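Local coordinates for protein 1,4-dihydroxy-2-naphthoyl-CoA hydrolase (Prochlorococcus marinus, PDB 2HX5) that probably hydrolyses 1,4-dihydroxy-2-naphthoyl-CoA to 1,4-dihydroxy-2-naphthoate and free coenzyme A, a step in the biosynthesis of phylloquinone (vitamin K1), at residues L10-R15 against C34-E39; H28-W33 against A74-P79; N98-H103 against R139-S144; H103-F106 against Q111-A114. All coordinates share one frame; numbering follows the deposited sequence.

Contact 1. Residues L10-R15 against C34-E39; sequences LRRVVR and CHESWE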
loop_
_atom_site.group_PDB
_atom_site.type_symbol
_atom_site.label_atom_id
_atom_site.label_comp_id
_atom_site.label_asym_id
_atom_site.label_seq_id
_atom_site.Cartn_x
_atom_site.Cartn_y
_atom_site.Cartn_z
ATOM N N LEU A 10 16.537 -8.232 13.029
ATOM C CA LEU A 10 15.208 -7.792 13.324
ATOM C C LEU A 10 14.251 -8.903 12.909
ATOM O O LEU A 10 14.660 -9.918 12.331
ATOM C CB LEU A 10 14.924 -6.453 12.609
ATOM C CG LEU A 10 15.900 -5.307 12.991
ATOM C CD1 LEU A 10 15.765 -4.103 12.068
ATOM C CD2 LEU A 10 15.721 -4.895 14.481
ATOM N N ARG A 11 12.984 -8.767 13.268
ATOM C CA ARG A 11 12.001 -9.788 13.017
ATOM C C ARG A 11 10.693 -9.168 12.569
ATOM O O ARG A 11 10.323 -8.081 13.017
ATOM C CB ARG A 11 11.729 -10.593 14.283
ATOM C CG ARG A 11 10.578 -11.607 14.166
ATOM C CD ARG A 11 10.466 -12.410 15.483
ATOM N NE ARG A 11 9.398 -13.419 15.473
ATOM C CZ ARG A 11 8.093 -13.164 15.596
ATOM N NH1 ARG A 11 7.641 -11.913 15.737
ATOM N NH2 ARG A 11 7.225 -14.178 15.586
ATOM N N ARG A 12 10.018 -9.846 11.662
ATOM C CA ARG A 12 8.628 -9.497 11.393
ATOM C C ARG A 12 7.829 -10.691 10.909
ATOM O O ARG A 12 8.337 -11.699 10.419
ATOM C CB ARG A 12 8.500 -8.348 10.405
ATOM C CG ARG A 12 8.771 -8.712 8.957
ATOM C CD ARG A 12 8.608 -7.480 8.041
ATOM N NE ARG A 12 7.264 -6.922 7.997
ATOM C CZ ARG A 12 6.926 -5.611 8.151
ATOM N NH1 ARG A 12 7.773 -4.635 8.436
ATOM N NH2 ARG A 12 5.669 -5.291 7.983
ATOM N N VAL A 13 6.527 -10.527 11.050
ATOM C CA VAL A 13 5.574 -11.552 10.672
ATOM C C VAL A 13 4.784 -11.024 9.463
ATOM O O VAL A 13 4.294 -9.870 9.444
ATOM C CB VAL A 13 4.578 -11.916 11.818
ATOM C CG1 VAL A 13 3.673 -13.057 11.402
ATOM C CG2 VAL A 13 5.388 -12.210 13.123
ATOM N N VAL A 14 4.710 -11.875 8.441
ATOM C CA VAL A 14 3.991 -11.597 7.207
ATOM C C VAL A 14 2.465 -11.559 7.528
ATOM O O VAL A 14 1.946 -12.459 8.159
ATOM C CB VAL A 14 4.281 -12.663 6.110
ATOM C CG1 VAL A 14 3.543 -12.327 4.833
ATOM C CG2 VAL A 14 5.819 -12.806 5.879
ATOM N N ARG A 15 1.762 -10.498 7.111
ATOM C CA ARG A 15 0.351 -10.353 7.416
ATOM C C ARG A 15 -0.499 -10.564 6.152
ATOM O O ARG A 15 0.032 -10.558 5.014
ATOM C CB ARG A 15 0.106 -8.983 8.027
ATOM C CG ARG A 15 0.840 -8.783 9.363
ATOM C CD ARG A 15 0.436 -9.756 10.417
ATOM N NE ARG A 15 1.112 -9.539 11.733
ATOM C CZ ARG A 15 1.190 -10.465 12.679
ATOM N NH1 ARG A 15 0.621 -11.654 12.587
ATOM N NH2 ARG A 15 1.813 -10.180 13.796
ATOM N N CYS A 34 11.792 -3.598 3.961
ATOM C CA CYS A 34 13.176 -3.127 4.076
ATOM C C CYS A 34 13.273 -1.736 4.651
ATOM O O CYS A 34 13.977 -1.475 5.627
ATOM C CB CYS A 34 13.833 -3.137 2.715
ATOM S SG CYS A 34 14.192 -4.758 1.967
ATOM N N HIS A 35 12.489 -0.824 4.096
ATOM C CA HIS A 35 12.539 0.546 4.549
ATOM C C HIS A 35 12.139 0.642 6.013
ATOM O O HIS A 35 12.781 1.315 6.842
ATOM C CB HIS A 35 11.691 1.445 3.666
ATOM C CG HIS A 35 11.915 2.927 3.833
ATOM N ND1 HIS A 35 11.580 3.636 4.975
ATOM C CD2 HIS A 35 12.398 3.832 2.949
ATOM C CE1 HIS A 35 11.842 4.923 4.754
ATOM N NE2 HIS A 35 12.377 5.055 3.560
ATOM N N GLU A 36 11.055 -0.060 6.359
ATOM C CA GLU A 36 10.639 -0.040 7.768
ATOM C C GLU A 36 11.684 -0.651 8.691
ATOM O O GLU A 36 11.880 -0.174 9.803
ATOM C CB GLU A 36 9.335 -0.810 7.959
ATOM C CG GLU A 36 8.133 -0.208 7.279
ATOM C CD GLU A 36 6.787 -0.871 7.560
ATOM O OE1 GLU A 36 6.798 -1.854 8.321
ATOM O OE2 GLU A 36 5.770 -0.364 7.044
ATOM N N SER A 37 12.378 -1.704 8.259
ATOM C CA SER A 37 13.438 -2.284 9.106
ATOM C C SER A 37 14.638 -1.370 9.264
ATOM O O SER A 37 15.315 -1.393 10.283
ATOM C CB SER A 37 13.880 -3.662 8.612
ATOM O OG SER A 37 14.748 -3.588 7.488
ATOM N N TRP A 38 14.924 -0.578 8.233
ATOM C CA TRP A 38 15.977 0.426 8.303
ATOM C C TRP A 38 15.599 1.490 9.368
ATOM O O TRP A 38 16.387 1.839 10.244
ATOM C CB TRP A 38 16.195 1.054 6.936
ATOM C CG TRP A 38 17.079 2.282 6.962
ATOM C CD1 TRP A 38 18.335 2.361 7.431
ATOM C CD2 TRP A 38 16.743 3.572 6.456
ATOM N NE1 TRP A 38 18.837 3.633 7.246
ATOM C CE2 TRP A 38 17.871 4.405 6.650
ATOM C CE3 TRP A 38 15.607 4.109 5.843
ATOM C CZ2 TRP A 38 17.867 5.792 6.293
ATOM C CZ3 TRP A 38 15.635 5.425 5.436
ATOM C CH2 TRP A 38 16.746 6.256 5.680
ATOM N N GLU A 39 14.349 1.969 9.309
ATOM C CA GLU A 39 13.874 2.904 10.335
ATOM C C GLU A 39 13.978 2.269 11.721
ATOM O O GLU A 39 14.392 2.910 12.684
ATOM C CB GLU A 39 12.421 3.307 10.041
ATOM C CG GLU A 39 12.237 4.037 8.733
ATOM C CD GLU A 39 10.768 4.247 8.386
ATOM O OE1 GLU A 39 10.112 5.072 9.081
ATOM O OE2 GLU A 39 10.319 3.572 7.431
HETATM O O HOH W 1 4.208 -2.711 8.816
#
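Arg12 reaches from the strand 9-13 to Glu36 on the helix 29-45, and the two side chains cross at roughly a right angle in a salt bridge. NH1 of Arg12 donates to OE1 of Glu36 over 2.9 Å, with a nearly straight N-H...O angle of 168°. The acceptor lies in the guanidinium plane, at its edge, whereas the nitrogen stands above the carboxylate plane, and the two flat groups are turned 45° apart. A water closes the arrangement: it accepts from NH2 of Arg12 and donates to Glu36 OE1 at 2.8 Å, so this one oxygen takes both a direct and a water-mediated bond. The other oxygen, OE2, pairs with Arg32 one helical turn earlier. Carrying its charge on a long chain, bent at chi3 (-63°), Arg12 can span the gap while its guanidinium also makes a cation-pi contact with Trp33.

In the hotdog fold a long helix lies wrapped in a curved antiparallel sheet, and here one of the chain's two outermost strands meets that helix. Leu10 makes the van der Waals half of the contact: its CD1 rests against the backbone O of Ser37 (3.3 Å) and, in apolar contact, Ser37 CB (4.0 Å). A small serine suits a helix face so close to the sheet; in the conformer modelled here its OG donates to Cys34 O. That carbonyl also accepts the helical bond from Trp38 N. On another side of the helix, ND1 of His35 donates to OE2 of Glu39 at 2.8 Å, while Glu39 OE1 accepts from the backbone N of Phe16 of the second subunit.

Contact 2. Residues H28-W33 against A74-P79; sequences HQLFRW and ADFRRP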
loop_
_atom_site.group_PDB
_atom_site.type_symbol
_atom_site.label_atom_id
_atom_site.label_comp_id
_atom_site.label_asym_id
_atom_site.label_seq_id
_atom_site.Cartn_x
_atom_site.Cartn_y
_atom_site.Cartn_z
ATOM N N HIS A 28 6.296 -6.274 -4.223
ATOM C CA HIS A 28 6.822 -4.977 -3.814
ATOM C C HIS A 28 6.742 -4.734 -2.318
ATOM O O HIS A 28 7.410 -3.829 -1.823
ATOM C CB HIS A 28 6.193 -3.811 -4.611
ATOM C CG HIS A 28 4.718 -3.694 -4.504
ATOM N ND1 HIS A 28 4.114 -3.238 -3.355
ATOM C CD2 HIS A 28 3.738 -3.830 -5.425
ATOM C CE1 HIS A 28 2.807 -3.189 -3.549
ATOM N NE2 HIS A 28 2.560 -3.502 -4.803
ATOM N N GLN A 29 5.972 -5.524 -1.598
ATOM C CA GLN A 29 5.904 -5.383 -0.142
ATOM C C GLN A 29 7.256 -5.554 0.501
ATOM O O GLN A 29 7.565 -5.023 1.559
ATOM C CB GLN A 29 4.961 -6.434 0.466
ATOM C CG GLN A 29 3.525 -6.233 0.084
ATOM C CD GLN A 29 2.875 -5.138 0.866
ATOM O OE1 GLN A 29 3.464 -4.571 1.786
ATOM N NE2 GLN A 29 1.643 -4.855 0.544
ATOM N N LEU A 30 8.094 -6.366 -0.162
ATOM C CA LEU A 30 9.450 -6.588 0.386
ATOM C C LEU A 30 10.174 -5.269 0.625
ATOM O O LEU A 30 10.904 -5.125 1.579
ATOM C CB LEU A 30 10.307 -7.472 -0.522
ATOM C CG LEU A 30 11.510 -8.135 0.189
ATOM C CD1 LEU A 30 11.103 -9.342 0.977
ATOM C CD2 LEU A 30 12.639 -8.495 -0.849
ATOM N N PHE A 31 10.016 -4.348 -0.314
ATOM C CA PHE A 31 10.718 -3.057 -0.192
ATOM C C PHE A 31 10.226 -2.211 0.925
ATOM O O PHE A 31 10.987 -1.502 1.584
ATOM C CB PHE A 31 10.626 -2.322 -1.537
ATOM C CG PHE A 31 11.408 -2.958 -2.647
ATOM C CD1 PHE A 31 12.804 -2.947 -2.634
ATOM C CD2 PHE A 31 10.747 -3.564 -3.678
ATOM C CE1 PHE A 31 13.521 -3.546 -3.626
ATOM C CE2 PHE A 31 11.465 -4.183 -4.680
ATOM C CZ PHE A 31 12.862 -4.132 -4.658
ATOM N N ARG A 32 8.907 -2.235 1.136
ATOM C CA ARG A 32 8.349 -1.569 2.314
ATOM C C ARG A 32 8.939 -2.145 3.610
ATOM O O ARG A 32 9.339 -1.458 4.552
ATOM C CB ARG A 32 6.801 -1.677 2.378
ATOM C CG ARG A 32 6.264 -1.082 3.677
ATOM C CD ARG A 32 4.743 -1.039 3.582
ATOM N NE ARG A 32 4.144 -2.376 3.643
ATOM C CZ ARG A 32 3.900 -3.062 4.748
ATOM N NH1 ARG A 32 4.211 -2.640 5.960
ATOM N NH2 ARG A 32 3.338 -4.245 4.649
ATOM N N TRP A 33 9.003 -3.466 3.661
ATOM C CA TRP A 33 9.588 -4.115 4.840
ATOM C C TRP A 33 11.046 -3.704 5.059
ATOM O O TRP A 33 11.526 -3.536 6.193
ATOM C CB TRP A 33 9.521 -5.637 4.753
ATOM C CG TRP A 33 8.105 -6.200 4.660
ATOM C CD1 TRP A 33 6.937 -5.548 4.811
ATOM C CD2 TRP A 33 7.777 -7.518 4.281
ATOM N NE1 TRP A 33 5.880 -6.405 4.608
ATOM C CE2 TRP A 33 6.367 -7.628 4.271
ATOM C CE3 TRP A 33 8.548 -8.642 3.965
ATOM C CZ2 TRP A 33 5.712 -8.817 3.931
ATOM C CZ3 TRP A 33 7.897 -9.806 3.656
ATOM C CH2 TRP A 33 6.492 -9.888 3.642
ATOM N N ALA A 74 15.944 -6.362 -5.665
ATOM C CA ALA A 74 15.653 -7.549 -4.862
ATOM C C ALA A 74 15.687 -8.791 -5.677
ATOM O O ALA A 74 15.337 -8.762 -6.888
ATOM C CB ALA A 74 14.330 -7.464 -4.168
ATOM N N ASP A 75 16.081 -9.899 -5.041
ATOM C CA ASP A 75 15.954 -11.249 -5.629
ATOM C C ASP A 75 14.981 -12.019 -4.712
ATOM O O ASP A 75 15.121 -11.974 -3.486
ATOM C CB ASP A 75 17.283 -11.987 -5.629
ATOM C CG ASP A 75 18.336 -11.461 -6.564
ATOM O OD1 ASP A 75 18.230 -10.445 -7.226
ATOM O OD2 ASP A 75 19.425 -12.112 -6.553
ATOM N N PHE A 76 14.052 -12.741 -5.318
ATOM C CA PHE A 76 13.047 -13.514 -4.607
ATOM C C PHE A 76 13.363 -14.972 -4.877
ATOM O O PHE A 76 13.290 -15.417 -6.009
ATOM C CB PHE A 76 11.654 -13.104 -5.090
ATOM C CG PHE A 76 11.355 -11.658 -4.959
ATOM C CD1 PHE A 76 11.704 -10.774 -5.984
ATOM C CD2 PHE A 76 10.719 -11.117 -3.849
ATOM C CE1 PHE A 76 11.464 -9.461 -5.922
ATOM C CE2 PHE A 76 10.436 -9.757 -3.812
ATOM C CZ PHE A 76 10.855 -8.931 -4.811
ATOM N N ARG A 77 13.685 -15.716 -3.826
ATOM C CA ARG A 77 14.251 -17.051 -3.975
ATOM C C ARG A 77 13.267 -18.111 -3.568
ATOM O O ARG A 77 13.190 -19.166 -4.230
ATOM C CB ARG A 77 15.529 -17.201 -3.125
ATOM C CG ARG A 77 16.581 -16.061 -3.268
ATOM C CD ARG A 77 17.169 -15.877 -4.681
ATOM N NE ARG A 77 18.068 -16.981 -5.024
ATOM C CZ ARG A 77 17.981 -17.743 -6.111
ATOM N NH1 ARG A 77 17.039 -17.533 -7.033
ATOM N NH2 ARG A 77 18.859 -18.723 -6.288
ATOM N N ARG A 78 12.517 -17.881 -2.487
ATOM C CA ARG A 78 11.495 -18.852 -2.008
ATOM C C ARG A 78 10.217 -18.138 -1.678
ATOM O O ARG A 78 10.254 -17.013 -1.225
ATOM C CB ARG A 78 12.020 -19.550 -0.754
ATOM C CG ARG A 78 13.255 -20.381 -1.012
ATOM C CD ARG A 78 13.923 -20.874 0.230
ATOM N NE ARG A 78 14.339 -22.252 0.034
ATOM C CZ ARG A 78 13.641 -23.315 0.429
ATOM N NH1 ARG A 78 12.485 -23.180 1.091
ATOM N NH2 ARG A 78 14.116 -24.534 0.179
ATOM N N PRO A 79 9.073 -18.795 -1.892
ATOM C CA PRO A 79 7.801 -18.136 -1.585
ATOM C C PRO A 79 7.656 -17.784 -0.101
ATOM O O PRO A 79 8.108 -18.523 0.793
ATOM C CB PRO A 79 6.743 -19.161 -1.989
ATOM C CG PRO A 79 7.452 -20.408 -2.168
ATOM C CD PRO A 79 8.891 -20.143 -2.431
#
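Leu30 and Phe31, near the N-terminal end of the helix 29-45, meet Ala74 and Phe76 at the end of the strand 65-76; the axes of the short segments 29-33 and 74-76 pass 10.4 Å apart, with their N-to-C directions at 122°. This is the hotdog fold's central packing, helix against the concave side of the sheet, here at the other outermost strand of the chain. That strand does not end the sheet in the assembly, because Ala74 and Asp75 pair in an antiparallel ladder with a strand of the third subunit.

The contact is wholly apolar, as befits its buried position. Leu30 and Phe76 approach from opposite directions, and the CD2 methyl of Leu30 rests on both Ala74 CB and Phe76 CE2, each at 3.9 Å. Leucine suits this place because it is long and flexible enough to carry a methyl out to the strand; with chi1 at -160°, CG is swung opposite the backbone N. Phe76 CE2 also touches the leucine nearer its root, at CB. Leu30 is further packed against Ala114 of the neighbouring strand 111-124 and Phe106 of the strand beyond it.

Ala74 has a short side chain, which leaves room for the end of a phenylalanine ring. Phe31 fills that place and stacks on Phe31 of the third subunit, linking the helix-sheet packing to the interface. Phe76 lies about 10 Å, side chain to side chain, from Asp20, the predicted active-site residue. At the alanine, Phe31 CZ lies 3.7 Å from Ala74 CB, while the neighbouring ring atom CE1 is 4.0 Å from the same methyl.

Contact 3. Residues N98-H103 against R139-S144; sequences NSFQVH and RWLEAS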
loop_
_atom_site.group_PDB
_atom_site.type_symbol
_atom_site.label_atom_id
_atom_site.label_comp_id
_atom_site.label_asym_id
_atom_site.label_seq_id
_atom_site.Cartn_x
_atom_site.Cartn_y
_atom_site.Cartn_z
ATOM N N ASN A 98 28.965 10.893 1.087
ATOM C CA ASN A 98 27.619 11.348 0.726
ATOM C C ASN A 98 26.596 10.249 0.460
ATOM O O ASN A 98 25.484 10.536 0.031
ATOM C CB ASN A 98 27.691 12.142 -0.573
ATOM C CG ASN A 98 28.662 13.320 -0.510
ATOM O OD1 ASN A 98 29.039 13.808 0.564
ATOM N ND2 ASN A 98 29.063 13.782 -1.683
ATOM N N SER A 99 26.937 8.986 0.689
ATOM C CA SER A 99 26.062 7.909 0.242
ATOM C C SER A 99 26.320 6.636 1.025
ATOM O O SER A 99 27.455 6.342 1.447
ATOM C CB SER A 99 26.328 7.667 -1.239
ATOM O OG SER A 99 25.602 6.600 -1.808
ATOM N N PHE A 100 25.280 5.817 1.119
ATOM C CA PHE A 100 25.364 4.520 1.752
ATOM C C PHE A 100 24.339 3.570 1.111
ATOM O O PHE A 100 23.379 4.018 0.441
ATOM C CB PHE A 100 25.180 4.606 3.278
ATOM C CG PHE A 100 23.786 4.918 3.728
ATOM C CD1 PHE A 100 23.329 6.224 3.764
ATOM C CD2 PHE A 100 22.923 3.899 4.109
ATOM C CE1 PHE A 100 22.045 6.531 4.147
ATOM C CE2 PHE A 100 21.624 4.196 4.500
ATOM C CZ PHE A 100 21.202 5.534 4.517
ATOM N N GLN A 101 24.541 2.289 1.310
ATOM C CA GLN A 101 23.507 1.301 0.954
ATOM C C GLN A 101 23.334 0.331 2.115
ATOM O O GLN A 101 24.156 0.271 3.022
ATOM C CB GLN A 101 23.848 0.646 -0.368
ATOM C CG GLN A 101 25.082 -0.103 -0.405
ATOM C CD GLN A 101 25.462 -0.554 -1.820
ATOM O OE1 GLN A 101 25.023 0.008 -2.868
ATOM N NE2 GLN A 101 26.229 -1.590 -1.854
ATOM N N VAL A 102 22.175 -0.330 2.108
ATOM C CA VAL A 102 21.816 -1.344 3.065
ATOM C C VAL A 102 21.389 -2.574 2.306
ATOM O O VAL A 102 20.540 -2.472 1.439
ATOM C CB VAL A 102 20.705 -0.894 4.046
ATOM C CG1 VAL A 102 20.528 -1.927 5.106
ATOM C CG2 VAL A 102 21.027 0.520 4.633
ATOM N N HIS A 103 21.960 -3.704 2.696
ATOM C CA HIS A 103 21.579 -5.013 2.205
ATOM C C HIS A 103 20.673 -5.658 3.259
ATOM O O HIS A 103 20.957 -5.582 4.478
ATOM C CB HIS A 103 22.814 -5.875 1.927
ATOM C CG HIS A 103 22.519 -7.214 1.354
ATOM N ND1 HIS A 103 22.335 -8.306 2.167
ATOM C CD2 HIS A 103 22.459 -7.665 0.067
ATOM C CE1 HIS A 103 22.166 -9.380 1.412
ATOM N NE2 HIS A 103 22.233 -9.013 0.131
ATOM N N ARG A 139 27.209 7.864 12.549
ATOM C CA ARG A 139 27.413 7.039 13.757
ATOM C C ARG A 139 26.874 5.608 13.662
ATOM O O ARG A 139 27.549 4.639 14.082
ATOM C CB ARG A 139 26.794 7.735 14.958
ATOM C CG ARG A 139 27.597 8.928 15.438
ATOM C CD ARG A 139 27.126 9.427 16.790
ATOM N NE ARG A 139 25.868 10.152 16.730
ATOM C CZ ARG A 139 24.736 9.790 17.328
ATOM N NH1 ARG A 139 24.653 8.657 18.029
ATOM N NH2 ARG A 139 23.668 10.581 17.197
ATOM N N TRP A 140 25.666 5.481 13.124
ATOM C CA TRP A 140 25.063 4.209 12.871
ATOM C C TRP A 140 25.873 3.362 11.900
ATOM O O TRP A 140 26.065 2.185 12.145
ATOM C CB TRP A 140 23.638 4.446 12.403
ATOM C CG TRP A 140 22.875 3.215 11.969
ATOM C CD1 TRP A 140 22.221 2.290 12.761
ATOM C CD2 TRP A 140 22.598 2.835 10.616
ATOM N NE1 TRP A 140 21.609 1.348 11.967
ATOM C CE2 TRP A 140 21.813 1.676 10.655
ATOM C CE3 TRP A 140 22.925 3.394 9.370
ATOM C CZ2 TRP A 140 21.374 1.036 9.486
ATOM C CZ3 TRP A 140 22.486 2.801 8.251
ATOM C CH2 TRP A 140 21.732 1.627 8.296
ATOM N N LEU A 141 26.306 3.933 10.781
ATOM C CA LEU A 141 27.160 3.227 9.820
ATOM C C LEU A 141 28.436 2.743 10.497
ATOM O O LEU A 141 28.816 1.564 10.377
ATOM C CB LEU A 141 27.476 4.121 8.622
ATOM C CG LEU A 141 26.314 4.399 7.702
ATOM C CD1 LEU A 141 26.640 5.499 6.697
ATOM C CD2 LEU A 141 25.894 3.132 6.955
ATOM N N GLU A 142 29.091 3.631 11.250
ATOM C CA GLU A 142 30.333 3.254 11.908
ATOM C C GLU A 142 30.089 2.111 12.919
ATOM O O GLU A 142 30.892 1.148 12.961
ATOM C CB GLU A 142 30.960 4.474 12.581
ATOM C CG GLU A 142 32.465 4.283 12.900
ATOM C CD GLU A 142 33.327 4.260 11.615
ATOM O OE1 GLU A 142 32.888 4.834 10.590
ATOM O OE2 GLU A 142 34.431 3.665 11.617
ATOM N N ALA A 143 29.027 2.213 13.724
ATOM C CA ALA A 143 28.734 1.239 14.781
ATOM C C ALA A 143 28.387 -0.106 14.189
ATOM O O ALA A 143 28.553 -1.130 14.827
ATOM C CB ALA A 143 27.616 1.740 15.722
ATOM N N SER A 144 27.873 -0.096 12.959
ATOM C CA SER A 144 27.384 -1.281 12.291
ATOM C C SER A 144 28.453 -1.964 11.451
ATOM O O SER A 144 28.137 -2.932 10.740
ATOM C CB SER A 144 26.222 -0.920 11.368
ATOM O OG SER A 144 25.134 -0.393 12.088
#
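Phe100 and Val102, alternate residues of the strand 99-108, point to the same side of the sheet and meet Trp140 and Leu141 of the helix 135-143. The tight part is apolar and buried. Both methyls of Leu141 close on the root of the phenylalanine, CD1 lying 3.8 Å from Phe100 CB and CD2 only slightly farther. With chi1 at 71°, the Phe100 ring sits between its own backbone N and carbonyl carbon, and its CE2 reaches Trp140 CZ3 at 4.1 Å. Val102 meets the indole at its edge, near the ring plane, with CG2 3.9 Å from Trp140 CH2. A large indole suits this place, since it bridges to the strand with its six-membered ring while its polar NE1 bonds to Ser41 OG.

The outer side of the helix is looser. Arg139 and Glu142 are exposed, with salt bridges to Glu135 and Arg94 respectively. Beyond the helix end, Ser144 OG returns to Trp140 O at 2.7 Å and is also bonded to Trp7 NE1 of helix 5-8.

The segment axes run 11.0 Å apart at 53°. The C-terminal helix thus lies over one end of the sheet, Trp140 packing on Pro92 of strand 85-96 and on Trp38 and Leu42 of helix 29-45.

Contact 4. Residues H103-F106 against Q111-A114; sequences HFEF and QIAA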
loop_
_atom_site.group_PDB
_atom_site.type_symbol
_atom_site.label_atom_id
_atom_site.label_comp_id
_atom_site.label_asym_id
_atom_site.label_seq_id
_atom_site.Cartn_x
_atom_site.Cartn_y
_atom_site.Cartn_z
ATOM N N HIS A 103 21.960 -3.704 2.696
ATOM C CA HIS A 103 21.579 -5.013 2.205
ATOM C C HIS A 103 20.673 -5.658 3.259
ATOM O O HIS A 103 20.957 -5.582 4.478
ATOM C CB HIS A 103 22.814 -5.875 1.927
ATOM C CG HIS A 103 22.519 -7.214 1.354
ATOM N ND1 HIS A 103 22.335 -8.306 2.167
ATOM C CD2 HIS A 103 22.459 -7.665 0.067
ATOM C CE1 HIS A 103 22.166 -9.380 1.412
ATOM N NE2 HIS A 103 22.233 -9.013 0.131
ATOM N N PHE A 104 19.598 -6.317 2.815
ATOM C CA PHE A 104 18.619 -6.915 3.670
ATOM C C PHE A 104 18.512 -8.365 3.277
ATOM O O PHE A 104 18.223 -8.681 2.106
ATOM C CB PHE A 104 17.263 -6.249 3.436
ATOM C CG PHE A 104 17.248 -4.750 3.657
ATOM C CD1 PHE A 104 17.618 -3.858 2.676
ATOM C CD2 PHE A 104 16.861 -4.245 4.901
ATOM C CE1 PHE A 104 17.595 -2.492 2.885
ATOM C CE2 PHE A 104 16.828 -2.899 5.092
ATOM C CZ PHE A 104 17.190 -2.018 4.078
ATOM N N GLU A 105 18.675 -9.279 4.228
ATOM C CA GLU A 105 18.487 -10.709 3.960
ATOM C C GLU A 105 17.287 -11.214 4.781
ATOM O O GLU A 105 17.239 -10.954 5.998
ATOM C CB GLU A 105 19.757 -11.441 4.373
ATOM C CG GLU A 105 19.729 -12.865 4.209
ATOM C CD GLU A 105 21.022 -13.514 4.740
ATOM O OE1 GLU A 105 22.107 -13.091 4.330
ATOM O OE2 GLU A 105 20.921 -14.401 5.598
ATOM N N PHE A 106 16.339 -11.900 4.149
ATOM C CA PHE A 106 15.126 -12.388 4.811
ATOM C C PHE A 106 15.192 -13.877 4.892
ATOM O O PHE A 106 15.328 -14.540 3.834
ATOM C CB PHE A 106 13.904 -12.029 3.979
ATOM C CG PHE A 106 13.622 -10.562 3.919
ATOM C CD1 PHE A 106 14.308 -9.774 3.022
ATOM C CD2 PHE A 106 12.645 -9.964 4.737
ATOM C CE1 PHE A 106 14.074 -8.419 2.958
ATOM C CE2 PHE A 106 12.379 -8.598 4.658
ATOM C CZ PHE A 106 13.110 -7.816 3.775
ATOM N N GLN A 111 16.235 -20.540 6.084
ATOM C CA GLN A 111 16.603 -20.530 4.685
ATOM C C GLN A 111 16.372 -19.126 4.118
ATOM O O GLN A 111 15.440 -18.481 4.513
ATOM C CB GLN A 111 15.746 -21.513 3.951
ATOM C CG GLN A 111 16.034 -22.967 4.419
ATOM C CD GLN A 111 15.585 -23.997 3.410
ATOM O OE1 GLN A 111 14.600 -24.722 3.631
ATOM N NE2 GLN A 111 16.309 -24.077 2.284
ATOM N N ILE A 112 17.220 -18.681 3.219
ATOM C CA ILE A 112 17.065 -17.353 2.628
ATOM C C ILE A 112 15.902 -17.377 1.656
ATOM O O ILE A 112 15.925 -18.162 0.697
ATOM C CB ILE A 112 18.309 -16.873 1.893
ATOM C CG1 ILE A 112 19.486 -16.717 2.876
ATOM C CG2 ILE A 112 18.076 -15.482 1.240
ATOM C CD1 ILE A 112 20.843 -16.332 2.219
ATOM N N ALA A 113 14.869 -16.561 1.904
ATOM C CA ALA A 113 13.725 -16.496 1.013
ATOM C C ALA A 113 13.834 -15.327 0.021
ATOM O O ALA A 113 13.279 -15.396 -1.064
ATOM C CB ALA A 113 12.472 -16.337 1.822
ATOM N N ALA A 114 14.543 -14.273 0.379
ATOM C CA ALA A 114 14.681 -13.083 -0.448
ATOM C C ALA A 114 15.833 -12.245 0.090
ATOM O O ALA A 114 16.211 -12.326 1.286
ATOM C CB ALA A 114 13.373 -12.265 -0.443
#
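Phe106 holds the two strands together with both of its backbone polar groups. Its N donates to Ala114 O at 2.9 Å, with an N-H...O angle of 165°, and its O accepts from Ala113 N at 2.8 Å. The same carbonyl oxygen also receives a CA-H...O contact from Ile112 CA at 3.5 Å. Around these bonds the phenylalanine is fitted closely to the opposite backbone: Ala114 O lies in the plane of the Phe106 ring, at its edge, 3.6 Å from CD1.

Ala113 and Ala114 both face the single residue Phe106, which makes a classic beta bulge in the hairpin formed by strands 99-108 and 111-124. The extra residue is accommodated by a helix-like backbone at Ala113 (phi -97°, psi -27°), and small residues suit both positions because the backbones come close there. Ala114 and Phe106 share a sheet face, where the ring packs on Cys34 of helix 29-45 and on Leu86 and Met88 of strand 85-96, as a large apolar group should on the side wrapped round the helix.

Glu105, the neighbouring residue on the strand, takes its side chain to the other face. Its extended chain crosses Ile112 at about a right angle, and CD of Glu105 lies 3.8 Å from Ile112 CD1, so that the end of an apolar branch meets the carboxylate group. What sets the position of that carboxylate lies further out: OE2 forms a salt bridge with Arg107 and OE1 one with Arg91 of strand 85-96. On the far side of the bulge, the backbone of Ala113 is hydrogen-bonded to Arg77 and Arg78, just after the strand 65-76.

Overall arrangement
All four contacts belong to one hotdog domain and reach the same antiparallel sheet. Contacts 1 and 2 share helix 29-45, their segments alternate along the chain, and their centres are about 11 Å apart. Contacts 3 and 4 come later and share His103 and strand 99-108, though their centres are about 19 Å apart. Contact 4 lies about 8 Å from contact 2, centre to centre, on neighbouring strands, whereas contacts 2 and 3 sit on opposite sides of the chain's centre, their own centres about 21 Å apart. Trp38, Phe104 and Phe106 link contact 1 to contacts 3 and 4. Contacts 1 and 2 also border other subunits, so the central helix joins the core to the assembly.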